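Local coordinates for protein thiosulfate sulfurtransferase (Pseudomonas aeruginosa, PDB 1YT8) that probably transfers sulfur from thiosulfate to cyanide, as a sulfurtransferase whose single chain contains four rhodanese-like domains, at residues Asn113-Lys117 / Val311-His316; Pro130-Glu136 / Val215-Arg219; Asp151-Glu157 / Cys193-Arg198; Tyr158-Pro164 / Leu232-Arg238. All blocks are in the same frame, centred on the assembly; numbering follows the deposited sequence.

Overall arrangement
A multidomain chain is held together by contacts on several scales, and this protein illustrates the principle. From the N terminus, residues 113-117 come first; their partner, 311-316, lies 194 residues on, so interaction 1 closes the widest loop and encloses the other three. It ties the start of helix 114-127 to the third rhodanese-like domain. Interaction 2 then pairs strands 131-132 and 215-218 of the second domain, and within its loop interaction 3 brings 151-157 to the sulfite-bearing segment 193-198. Interaction 4, joining 158-164 to 232-238, crosses both. Interactions 1 and 3 touch through Q312, T197 and R198; 3 and 4 share helix 155-160.

Interaction 1: residues Asn113-Lys117 / Val311-His316; sequences NVPSK and VQETDH
Where a helix start meets a helix end, polar groups on both sides can be satisfied across the junction, and this contact does so largely with side chains and water. N113 occupies the N-cap position of helix 114-127 in a left-handed conformation (phi/psi 52/44), its O accepting K117 N at 3.1 Å. Facing it, helix 307-312 ends: E313 leaves helical geometry (-123/44), and H316 N returns to E313 O at 2.9 Å. The CA of N113 lies 5.3 Å from that of E313, and the CA of S116 5.4 Å from that of Q312. The N113 side chain (chi1 m) makes no capping bond; ND2 donates to D315 OD1 (3.0 Å, 171°), while OD1 accepts from one water shared with Q312 NE2 and another shared with E313 OE2. A further water links N113 N to D315 OD2. S116, also m, donates OG to V311 O (2.9 Å), and a water joins S116 OG to D315 OD1. V311 O is also bridged to S116 O by a water donating to both. T314 OG1 turns back to L310 O, and the K117 ammonium finds D111 and Y507. Q312 (chi1 t, chi2 p) runs past K117, its NE2 3.7 Å from K117 CE, and packs on T197 and R198. The arrangement is thus an interdomain junction through which Q312, from the third rhodanese-like domain, completes the sulfite pocket of the second.

Interaction 2: residues Pro130-Glu136 / Val215-Arg219; sequences PSLAAEE and VAALR
Three backbone hydrogen bonds and one arginine hold the short edge strand 131-132 to strand 215-218. The two run parallel, with S131 beside A217 (CA atoms 4.4 Å apart) and L132 beside L218 (5.2 Å). A217 N donates to P130 O (2.9 Å), L132 N to A217 O (2.8 Å) and R219 N to L132 O (2.8 Å). R219 has the most to do: chi1 and chi2 both t, then chi3 m, fold its guanidinium back along the partner segment, where NE and NH2 both reach S131 OG (2.9 and 3.0 Å), presented by a p rotamer. One face of the guanidinium lies against L132 C and A133 CA. On the opposite sheet face from S131 and A217, L132 (m, t) sets its CG 3.9 Å from A216 CB, and L218 (t, p) extends CD1 to 3.8 Å from A134 CA. At the start of helix 134-142, E136 (m, t) curls back so that OE1 accepts A133 N at 2.9 Å, while a water joins A134 N to R219 O. Strand 131-132 is outermost in a parallel sheet of order 1-5-4-2-3, the topology of the rhodanese fold.

Interaction 3: residues Asp151-Glu157 / Cys193-Arg198; sequences DARRFDE and CAGRTR. With SO3 (sulfite ion), chain B.
In this active-site loop, converging backbone amides combine with one well-braced arginine, R198, to bind an anion. R198 has the largest surface covered by the contact, followed by R153 and A152. Segment 193-198 curls from C193 into the first turn of helix 197-208, with R196 at the N-cap position; 151-157 leads into helix 155-160, and the CA of A152 stands 5.6 Å from that of C193. R198 (m, t, m, chi4 near 180°) extends between the sulfite and E157: its NE donates to sulfite O3 (3.0 Å) and NH2 to O1 (2.9 Å), while NH1 and NH2 form a two-pronged salt bridge to E157 OE1 (2.8 Å) and OE2 (3.0 Å). E157 OE1 also accepts R154 N at 3.0 Å. R153 covers one face of this guanidinium, R153 CG lying 3.5 Å from R198 CZ. The charged end of R153 is bound to D151, which also makes an Asx turn to R153 N, and to M161 O. A152 points its CB toward segment 193-198, 4.2 Å from R198 CB. C193 SG is covalently bonded to SO3 S at 2.0 Å. A194 N (2.8 Å) and G195 N (3.2 Å) donate to SO3 O1, and R198 N to SO3 O3 (2.7 Å). The chemistry implies a cysteine able to carry a sulfur-containing anion whose charge is met by amides and an arginine, consistent with the six-residue active-site loop of rhodaneses.

Interaction 4: residues Tyr158-Pro164 / Leu232-Arg238; sequences YQTMSIP and LEHGQTR
Two bonds fix the register: E233 N donates to S162 O (2.8 Å) and S162 N to E233 O (2.9 Å), making an isolated antiparallel hydrogen-bonded pair, CA atoms 5.1 Å apart. Segment 232-238 also supplies donors to the carbonyls of Q159 and T160: G235 N, at positive phi (66/20), reaches Q159 O at 2.7 Å, and H234 ND1 donates to T160 O at 2.9 Å. Q159 NE2 returns a bond to Q236 O at 3.0 Å. E233 OE1 and R238 NH2 form a salt bridge (3.0 Å), and a water binds E233 OE1, R238 NH1, S162 OG and I163 O; R238 NH1 also bonds G166 O, and E233 OE1 accepts G165 N. Y158 OH, which pairs with G166 O, takes a weak bond from R238 N (3.1 Å). Apolar contacts complete the join: selenomethionine M161 CG lies 4.0 Å from L232 CD1, and I163 CD1 3.8 Å from L232 CD2. I163 and L232 rest on W225 of helix 221-227; Y158 and R238 abut edge strand 167-168.

Interaction 1: residues Asn113-Lys117 / Val311-His316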
# COMPACT_ATOMS: atom_id res chain seq x y z
N ASN A 113 7.45 1.74 0.56
CA ASN A 113 6.84 3.02 0.19
C ASN A 113 7.88 4.14 0.29
O ASN A 113 7.60 5.24 0.78
CB ASN A 113 5.65 3.33 1.10
CG ASN A 113 4.70 2.15 1.25
OD1 ASN A 113 4.34 1.77 2.37
ND2 ASN A 113 4.28 1.56 0.13
N VAL A 114 9.08 3.85 -0.20
CA VAL A 114 10.20 4.78 -0.13
C VAL A 114 10.00 6.12 -0.83
O VAL A 114 10.33 7.17 -0.27
CB VAL A 114 11.49 4.10 -0.62
CG1 VAL A 114 12.68 5.04 -0.48
CG2 VAL A 114 11.74 2.84 0.21
N PRO A 115 9.45 6.13 -2.06
CA PRO A 115 9.26 7.43 -2.71
C PRO A 115 8.40 8.35 -1.84
O PRO A 115 8.72 9.53 -1.66
CB PRO A 115 8.57 7.06 -4.02
CG PRO A 115 9.18 5.71 -4.34
CD PRO A 115 9.14 5.02 -2.98
N SER A 116 7.31 7.80 -1.31
CA SER A 116 6.41 8.57 -0.46
C SER A 116 7.08 9.09 0.81
O SER A 116 6.89 10.25 1.19
CB SER A 116 5.19 7.73 -0.07
OG SER A 116 4.44 7.36 -1.21
N LYS A 117 7.86 8.24 1.46
CA LYS A 117 8.53 8.63 2.69
C LYS A 117 9.70 9.58 2.46
O LYS A 117 9.91 10.52 3.24
CB LYS A 117 9.01 7.39 3.44
CG LYS A 117 7.88 6.44 3.81
CD LYS A 117 8.39 5.18 4.46
CE LYS A 117 7.24 4.27 4.86
NZ LYS A 117 7.75 3.01 5.47
N VAL A 311 -1.29 8.76 -0.88
CA VAL A 311 -0.09 9.58 -0.82
C VAL A 311 1.05 8.84 -0.09
O VAL A 311 2.22 9.01 -0.44
CB VAL A 311 -0.38 10.93 -0.13
CG1 VAL A 311 0.91 11.73 0.07
CG2 VAL A 311 -1.36 11.74 -0.99
N GLN A 312 0.69 8.02 0.89
CA GLN A 312 1.67 7.27 1.68
C GLN A 312 2.16 5.97 1.03
O GLN A 312 3.33 5.62 1.17
CB GLN A 312 1.07 6.95 3.06
CG GLN A 312 1.93 6.09 3.98
CD GLN A 312 3.16 6.81 4.51
OE1 GLN A 312 3.29 8.03 4.38
NE2 GLN A 312 4.06 6.06 5.14
N GLU A 313 1.28 5.25 0.34
CA GLU A 313 1.65 3.98 -0.29
C GLU A 313 1.37 4.02 -1.79
O GLU A 313 0.85 3.06 -2.36
CB GLU A 313 0.85 2.83 0.34
CG GLU A 313 0.83 2.82 1.87
CD GLU A 313 0.06 1.64 2.44
OE1 GLU A 313 -0.98 1.26 1.85
OE2 GLU A 313 0.47 1.10 3.49
N THR A 314 1.75 5.12 -2.43
CA THR A 314 1.51 5.33 -3.86
C THR A 314 1.89 4.16 -4.77
O THR A 314 1.16 3.83 -5.71
CB THR A 314 2.24 6.60 -4.33
OG1 THR A 314 2.06 7.65 -3.36
CG2 THR A 314 1.68 7.08 -5.66
N ASP A 315 3.04 3.54 -4.50
CA ASP A 315 3.52 2.43 -5.32
C ASP A 315 2.69 1.14 -5.25
O ASP A 315 2.86 0.26 -6.10
CB ASP A 315 4.98 2.13 -4.96
CG ASP A 315 5.16 1.77 -3.50
OD1 ASP A 315 4.91 2.64 -2.64
OD2 ASP A 315 5.53 0.61 -3.22
N HIS A 316 1.81 1.03 -4.27
CA HIS A 316 0.96 -0.16 -4.15
C HIS A 316 -0.18 -0.10 -5.17
O HIS A 316 -0.76 -1.13 -5.52
CB HIS A 316 0.34 -0.27 -2.76
CG HIS A 316 1.30 -0.67 -1.68
ND1 HIS A 316 0.89 -1.05 -0.42
CD2 HIS A 316 2.66 -0.74 -1.67
CE1 HIS A 316 1.95 -1.34 0.32
NE2 HIS A 316 3.03 -1.16 -0.42
O HOH W 1 7.13 -0.23 -1.32
O HOH W 2 3.81 2.94 4.85
O HOH W 3 2.98 -0.24 3.43
O HOH W 4 4.20 11.05 1.21
O HOH W 5 5.66 5.41 -2.67

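Interaction 2: residues Pro130-Glu136 / Val215-Arg219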
# COMPACT_ATOMS: atom_id res chain seq x y z
N PRO A 130 6.83 22.91 10.71
CA PRO A 130 6.90 22.97 12.18
C PRO A 130 6.66 21.64 12.87
O PRO A 130 5.86 20.82 12.40
CB PRO A 130 5.81 23.98 12.54
CG PRO A 130 5.70 24.82 11.32
CD PRO A 130 5.77 23.80 10.22
N SER A 131 7.36 21.42 13.98
CA SER A 131 7.20 20.21 14.76
C SER A 131 7.41 20.48 16.25
O SER A 131 8.06 21.46 16.63
CB SER A 131 8.17 19.11 14.28
OG SER A 131 9.52 19.44 14.54
N LEU A 132 6.83 19.62 17.08
CA LEU A 132 6.94 19.72 18.53
C LEU A 132 7.48 18.41 19.07
O LEU A 132 7.11 17.34 18.60
CB LEU A 132 5.56 19.98 19.14
CG LEU A 132 4.94 21.35 18.87
CD1 LEU A 132 3.47 21.34 19.29
CD2 LEU A 132 5.72 22.41 19.64
N ALA A 133 8.36 18.50 20.06
CA ALA A 133 8.94 17.30 20.66
C ALA A 133 7.87 16.58 21.46
O ALA A 133 6.93 17.21 21.95
CB ALA A 133 10.10 17.67 21.57
N ALA A 134 8.01 15.27 21.60
CA ALA A 134 7.05 14.49 22.38
C ALA A 134 6.88 15.13 23.76
O ALA A 134 5.77 15.22 24.29
CB ALA A 134 7.55 13.06 22.54
N GLU A 135 7.99 15.58 24.34
CA GLU A 135 7.97 16.20 25.66
C GLU A 135 7.21 17.51 25.67
O GLU A 135 6.56 17.86 26.66
CB GLU A 135 9.40 16.44 26.17
CG GLU A 135 10.19 15.17 26.48
CD GLU A 135 10.87 14.58 25.26
OE1 GLU A 135 10.68 15.09 24.13
OE2 GLU A 135 11.62 13.59 25.42
N GLU A 136 7.29 18.26 24.57
CA GLU A 136 6.58 19.53 24.50
C GLU A 136 5.08 19.29 24.43
O GLU A 136 4.30 20.02 25.05
CB GLU A 136 7.03 20.34 23.29
CG GLU A 136 8.45 20.89 23.41
CD GLU A 136 8.87 21.70 22.20
OE1 GLU A 136 9.04 21.10 21.12
OE2 GLU A 136 9.02 22.94 22.34
N VAL A 215 -0.12 25.41 13.62
CA VAL A 215 -0.02 23.97 13.35
C VAL A 215 1.39 23.42 13.49
O VAL A 215 2.37 24.12 13.25
CB VAL A 215 -0.51 23.64 11.92
CG1 VAL A 215 -0.79 22.15 11.79
CG2 VAL A 215 -1.75 24.45 11.58
N ALA A 216 1.49 22.16 13.89
CA ALA A 216 2.79 21.52 14.04
C ALA A 216 2.65 20.01 14.05
O ALA A 216 1.61 19.46 14.43
CB ALA A 216 3.47 21.98 15.33
N ALA A 217 3.70 19.32 13.62
CA ALA A 217 3.67 17.87 13.63
C ALA A 217 4.23 17.37 14.95
O ALA A 217 5.10 18.02 15.54
CB ALA A 217 4.51 17.33 12.48
N LEU A 218 3.71 16.25 15.45
CA LEU A 218 4.27 15.67 16.66
C LEU A 218 5.52 15.00 16.10
O LEU A 218 5.43 14.04 15.33
CB LEU A 218 3.34 14.61 17.26
CG LEU A 218 4.01 13.70 18.31
CD1 LEU A 218 4.56 14.55 19.45
CD2 LEU A 218 3.00 12.69 18.83
N ARG A 219 6.69 15.50 16.49
CA ARG A 219 7.95 14.97 15.99
C ARG A 219 8.20 13.50 16.31
O ARG A 219 8.33 13.12 17.47
CB ARG A 219 9.11 15.82 16.51
CG ARG A 219 10.44 15.52 15.84
CD ARG A 219 11.51 16.43 16.42
NE ARG A 219 11.08 17.83 16.37
CZ ARG A 219 11.33 18.72 17.32
NH1 ARG A 219 12.01 18.37 18.40
NH2 ARG A 219 10.90 19.97 17.19
O HOH W 6 9.83 13.84 19.81

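Interaction 3: residues Asp151-Glu157 / Cys193-Arg198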
# COMPACT_ATOMS: atom_id res chain seq x y z
N ASP A 151 -4.61 12.28 14.37
CA ASP A 151 -3.84 11.15 13.87
C ASP A 151 -4.17 10.91 12.40
O ASP A 151 -5.30 10.55 12.05
CB ASP A 151 -4.20 9.91 14.70
CG ASP A 151 -3.19 8.81 14.57
OD1 ASP A 151 -2.85 8.45 13.42
OD2 ASP A 151 -2.74 8.28 15.61
N ALA A 152 -3.17 11.11 11.53
CA ALA A 152 -3.34 10.99 10.08
C ALA A 152 -3.27 9.60 9.45
O ALA A 152 -3.34 9.47 8.23
CB ALA A 152 -2.34 11.91 9.38
N ARG A 153 -3.14 8.56 10.28
CA ARG A 153 -3.05 7.19 9.77
C ARG A 153 -4.43 6.58 9.53
O ARG A 153 -5.45 7.25 9.69
CB ARG A 153 -2.29 6.32 10.78
CG ARG A 153 -0.89 6.82 11.12
CD ARG A 153 -0.31 6.00 12.26
NE ARG A 153 -1.00 6.26 13.52
CZ ARG A 153 -0.98 5.43 14.56
NH1 ARG A 153 -0.32 4.28 14.49
NH2 ARG A 153 -1.63 5.75 15.67
N ARG A 154 -4.45 5.31 9.13
CA ARG A 154 -5.72 4.62 8.92
C ARG A 154 -6.35 4.44 10.30
O ARG A 154 -5.64 4.40 11.30
CB ARG A 154 -5.50 3.22 8.32
CG ARG A 154 -4.94 3.20 6.91
CD ARG A 154 -5.06 1.78 6.34
NE ARG A 154 -4.50 0.78 7.24
CZ ARG A 154 -3.23 0.40 7.25
NH1 ARG A 154 -2.37 0.92 6.38
NH2 ARG A 154 -2.81 -0.50 8.12
N PHE A 155 -7.67 4.32 10.35
CA PHE A 155 -8.35 4.16 11.63
C PHE A 155 -7.86 2.93 12.40
O PHE A 155 -7.75 2.97 13.63
CB PHE A 155 -9.86 4.06 11.43
CG PHE A 155 -10.64 4.07 12.71
CD1 PHE A 155 -10.66 5.21 13.52
CD2 PHE A 155 -11.34 2.94 13.12
CE1 PHE A 155 -11.35 5.21 14.73
CE2 PHE A 155 -12.04 2.94 14.33
CZ PHE A 155 -12.05 4.08 15.13
N ASP A 156 -7.56 1.83 11.70
CA ASP A 156 -7.09 0.63 12.40
C ASP A 156 -5.73 0.84 13.06
O ASP A 156 -5.42 0.23 14.09
CB ASP A 156 -7.04 -0.58 11.46
CG ASP A 156 -6.09 -0.38 10.29
OD1 ASP A 156 -6.46 0.33 9.33
OD2 ASP A 156 -4.98 -0.94 10.33
N GLU A 157 -4.89 1.70 12.47
CA GLU A 157 -3.58 1.97 13.06
C GLU A 157 -3.79 2.78 14.33
O GLU A 157 -3.18 2.51 15.36
CB GLU A 157 -2.72 2.77 12.08
CG GLU A 157 -2.21 1.96 10.90
CD GLU A 157 -1.45 2.82 9.92
OE1 GLU A 157 -2.10 3.48 9.09
OE2 GLU A 157 -0.20 2.84 9.99
N CYS A 193 1.50 10.64 13.37
CA CYS A 193 1.36 9.37 12.68
C CYS A 193 2.22 8.48 13.57
O CYS A 193 2.46 8.84 14.73
CB CYS A 193 1.85 9.43 11.22
SG CYS A 193 3.61 9.47 10.90
N ALA A 194 2.68 7.33 13.06
CA ALA A 194 3.52 6.45 13.86
C ALA A 194 4.96 6.92 13.86
O ALA A 194 5.65 6.86 14.88
CB ALA A 194 3.43 5.03 13.31
N GLY A 195 5.41 7.38 12.70
CA GLY A 195 6.77 7.87 12.58
C GLY A 195 6.77 9.36 12.29
O GLY A 195 6.47 10.17 13.17
N ARG A 196 7.08 9.71 11.04
CA ARG A 196 7.16 11.11 10.63
C ARG A 196 6.39 11.47 9.37
O ARG A 196 5.73 12.51 9.32
CB ARG A 196 8.63 11.48 10.39
CG ARG A 196 9.55 11.36 11.58
CD ARG A 196 11.01 11.35 11.13
NE ARG A 196 11.33 12.47 10.26
CZ ARG A 196 11.43 13.73 10.65
NH1 ARG A 196 11.24 14.05 11.92
NH2 ARG A 196 11.73 14.68 9.77
N THR A 197 6.47 10.62 8.36
CA THR A 197 5.87 10.92 7.06
C THR A 197 4.49 11.54 6.99
O THR A 197 4.35 12.67 6.53
CB THR A 197 5.88 9.69 6.14
OG1 THR A 197 7.18 9.07 6.20
CG2 THR A 197 5.60 10.10 4.70
N ARG A 198 3.46 10.81 7.40
CA ARG A 198 2.11 11.35 7.33
C ARG A 198 1.89 12.58 8.22
O ARG A 198 1.02 13.39 7.93
CB ARG A 198 1.09 10.24 7.63
CG ARG A 198 0.91 9.29 6.43
CD ARG A 198 0.15 8.01 6.79
NE ARG A 198 0.92 7.16 7.69
CZ ARG A 198 0.54 5.95 8.10
NH1 ARG A 198 -0.61 5.43 7.69
NH2 ARG A 198 1.31 5.27 8.94
S SO3 B . 4.10 7.91 9.74
O1 SO3 B . 3.29 6.87 10.41
O2 SO3 B . 5.52 7.51 9.67
O3 SO3 B . 3.58 8.25 8.39

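Interaction 4: residues Tyr158-Pro164 / Leu232-Arg238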
# COMPACT_ATOMS: atom_id res chain seq x y z
N TYR A 158 -4.66 3.78 14.23
CA TYR A 158 -4.99 4.65 15.36
C TYR A 158 -5.54 3.81 16.51
O TYR A 158 -5.25 4.07 17.68
CB TYR A 158 -6.02 5.70 14.90
CG TYR A 158 -6.77 6.38 16.02
CD1 TYR A 158 -6.22 7.47 16.71
CD2 TYR A 158 -8.04 5.94 16.39
CE1 TYR A 158 -6.92 8.09 17.75
CE2 TYR A 158 -8.74 6.55 17.43
CZ TYR A 158 -8.18 7.62 18.10
OH TYR A 158 -8.89 8.20 19.13
N GLN A 159 -6.35 2.80 16.18
CA GLN A 159 -6.90 1.95 17.22
C GLN A 159 -5.86 1.04 17.86
O GLN A 159 -6.02 0.61 19.01
CB GLN A 159 -8.05 1.10 16.67
CG GLN A 159 -9.31 1.90 16.40
CD GLN A 159 -10.56 1.07 16.63
OE1 GLN A 159 -10.81 0.09 15.92
NE2 GLN A 159 -11.34 1.44 17.64
N THR A 160 -4.78 0.75 17.14
CA THR A 160 -3.74 -0.10 17.70
C THR A 160 -3.02 0.63 18.84
O THR A 160 -2.80 0.06 19.91
CB THR A 160 -2.75 -0.54 16.61
OG1 THR A 160 -3.46 -1.30 15.62
CG2 THR A 160 -1.65 -1.42 17.20
N MSE A 161 -2.64 1.88 18.60
CA MSE A 161 -2.00 2.69 19.62
C MSE A 161 -2.15 4.14 19.19
O MSE A 161 -2.13 4.45 18.00
CB MSE A 161 -0.52 2.33 19.80
CG MSE A 161 0.41 2.84 18.72
SE MSE A 161 0.27 1.81 17.09
CE MSE A 161 2.12 2.04 16.47
N SER A 162 -2.34 5.03 20.16
CA SER A 162 -2.52 6.44 19.85
C SER A 162 -2.02 7.38 20.93
O SER A 162 -1.79 6.97 22.08
CB SER A 162 -4.01 6.72 19.58
OG SER A 162 -4.80 6.22 20.65
N ILE A 163 -1.84 8.64 20.56
CA ILE A 163 -1.37 9.67 21.48
C ILE A 163 -2.59 10.05 22.34
O ILE A 163 -3.70 10.17 21.82
CB ILE A 163 -0.86 10.92 20.70
CG1 ILE A 163 0.20 10.50 19.67
CG2 ILE A 163 -0.31 11.96 21.67
CD1 ILE A 163 1.42 9.79 20.27
N PRO A 164 -2.39 10.24 23.66
CA PRO A 164 -3.50 10.60 24.56
C PRO A 164 -4.40 11.71 24.03
O PRO A 164 -3.93 12.79 23.69
CB PRO A 164 -2.77 11.01 25.84
CG PRO A 164 -1.61 10.08 25.85
CD PRO A 164 -1.13 10.12 24.41
N LEU A 232 1.10 5.62 25.72
CA LEU A 232 0.20 5.57 24.58
C LEU A 232 -1.14 5.00 25.04
O LEU A 232 -1.21 4.31 26.06
CB LEU A 232 0.77 4.65 23.49
CG LEU A 232 2.02 5.15 22.75
CD1 LEU A 232 2.59 4.02 21.90
CD2 LEU A 232 1.64 6.35 21.89
N GLU A 233 -2.20 5.31 24.30
CA GLU A 233 -3.51 4.78 24.62
C GLU A 233 -3.77 3.71 23.57
O GLU A 233 -3.04 3.62 22.58
CB GLU A 233 -4.57 5.88 24.55
CG GLU A 233 -4.34 7.00 25.55
CD GLU A 233 -5.53 7.94 25.69
OE1 GLU A 233 -6.10 8.35 24.66
OE2 GLU A 233 -5.87 8.27 26.84
N HIS A 234 -4.79 2.88 23.78
CA HIS A 234 -5.07 1.81 22.83
C HIS A 234 -6.57 1.58 22.70
O HIS A 234 -7.32 1.82 23.65
CB HIS A 234 -4.41 0.51 23.32
CG HIS A 234 -2.95 0.66 23.63
ND1 HIS A 234 -1.97 0.63 22.65
CD2 HIS A 234 -2.30 0.86 24.80
CE1 HIS A 234 -0.79 0.81 23.21
NE2 HIS A 234 -0.96 0.95 24.52
N GLY A 235 -7.00 1.13 21.52
CA GLY A 235 -8.41 0.86 21.29
C GLY A 235 -9.31 2.08 21.32
O GLY A 235 -10.52 1.97 21.51
N GLN A 236 -8.72 3.26 21.13
CA GLN A 236 -9.49 4.49 21.14
C GLN A 236 -10.41 4.57 19.93
O GLN A 236 -10.20 3.88 18.93
CB GLN A 236 -8.56 5.70 21.20
CG GLN A 236 -7.72 5.74 22.47
CD GLN A 236 -8.56 5.58 23.73
OE1 GLN A 236 -8.47 4.56 24.43
NE2 GLN A 236 -9.38 6.58 24.02
N THR A 237 -11.43 5.43 20.03
CA THR A 237 -12.42 5.57 18.97
C THR A 237 -12.79 7.01 18.61
O THR A 237 -13.77 7.24 17.90
CB THR A 237 -13.72 4.82 19.36
OG1 THR A 237 -14.27 5.40 20.55
CG2 THR A 237 -13.44 3.35 19.63
N ARG A 238 -12.02 7.99 19.09
CA ARG A 238 -12.32 9.38 18.76
C ARG A 238 -12.09 9.56 17.26
O ARG A 238 -11.06 9.16 16.73
CB ARG A 238 -11.40 10.33 19.54
CG ARG A 238 -11.32 10.01 21.01
CD ARG A 238 -10.65 11.13 21.79
NE ARG A 238 -10.24 10.68 23.11
CZ ARG A 238 -9.13 9.99 23.35
NH1 ARG A 238 -8.32 9.67 22.36
NH2 ARG A 238 -8.84 9.60 24.59
O HOH W 7 -5.91 3.70 20.36
O HOH W 8 -5.63 8.29 22.11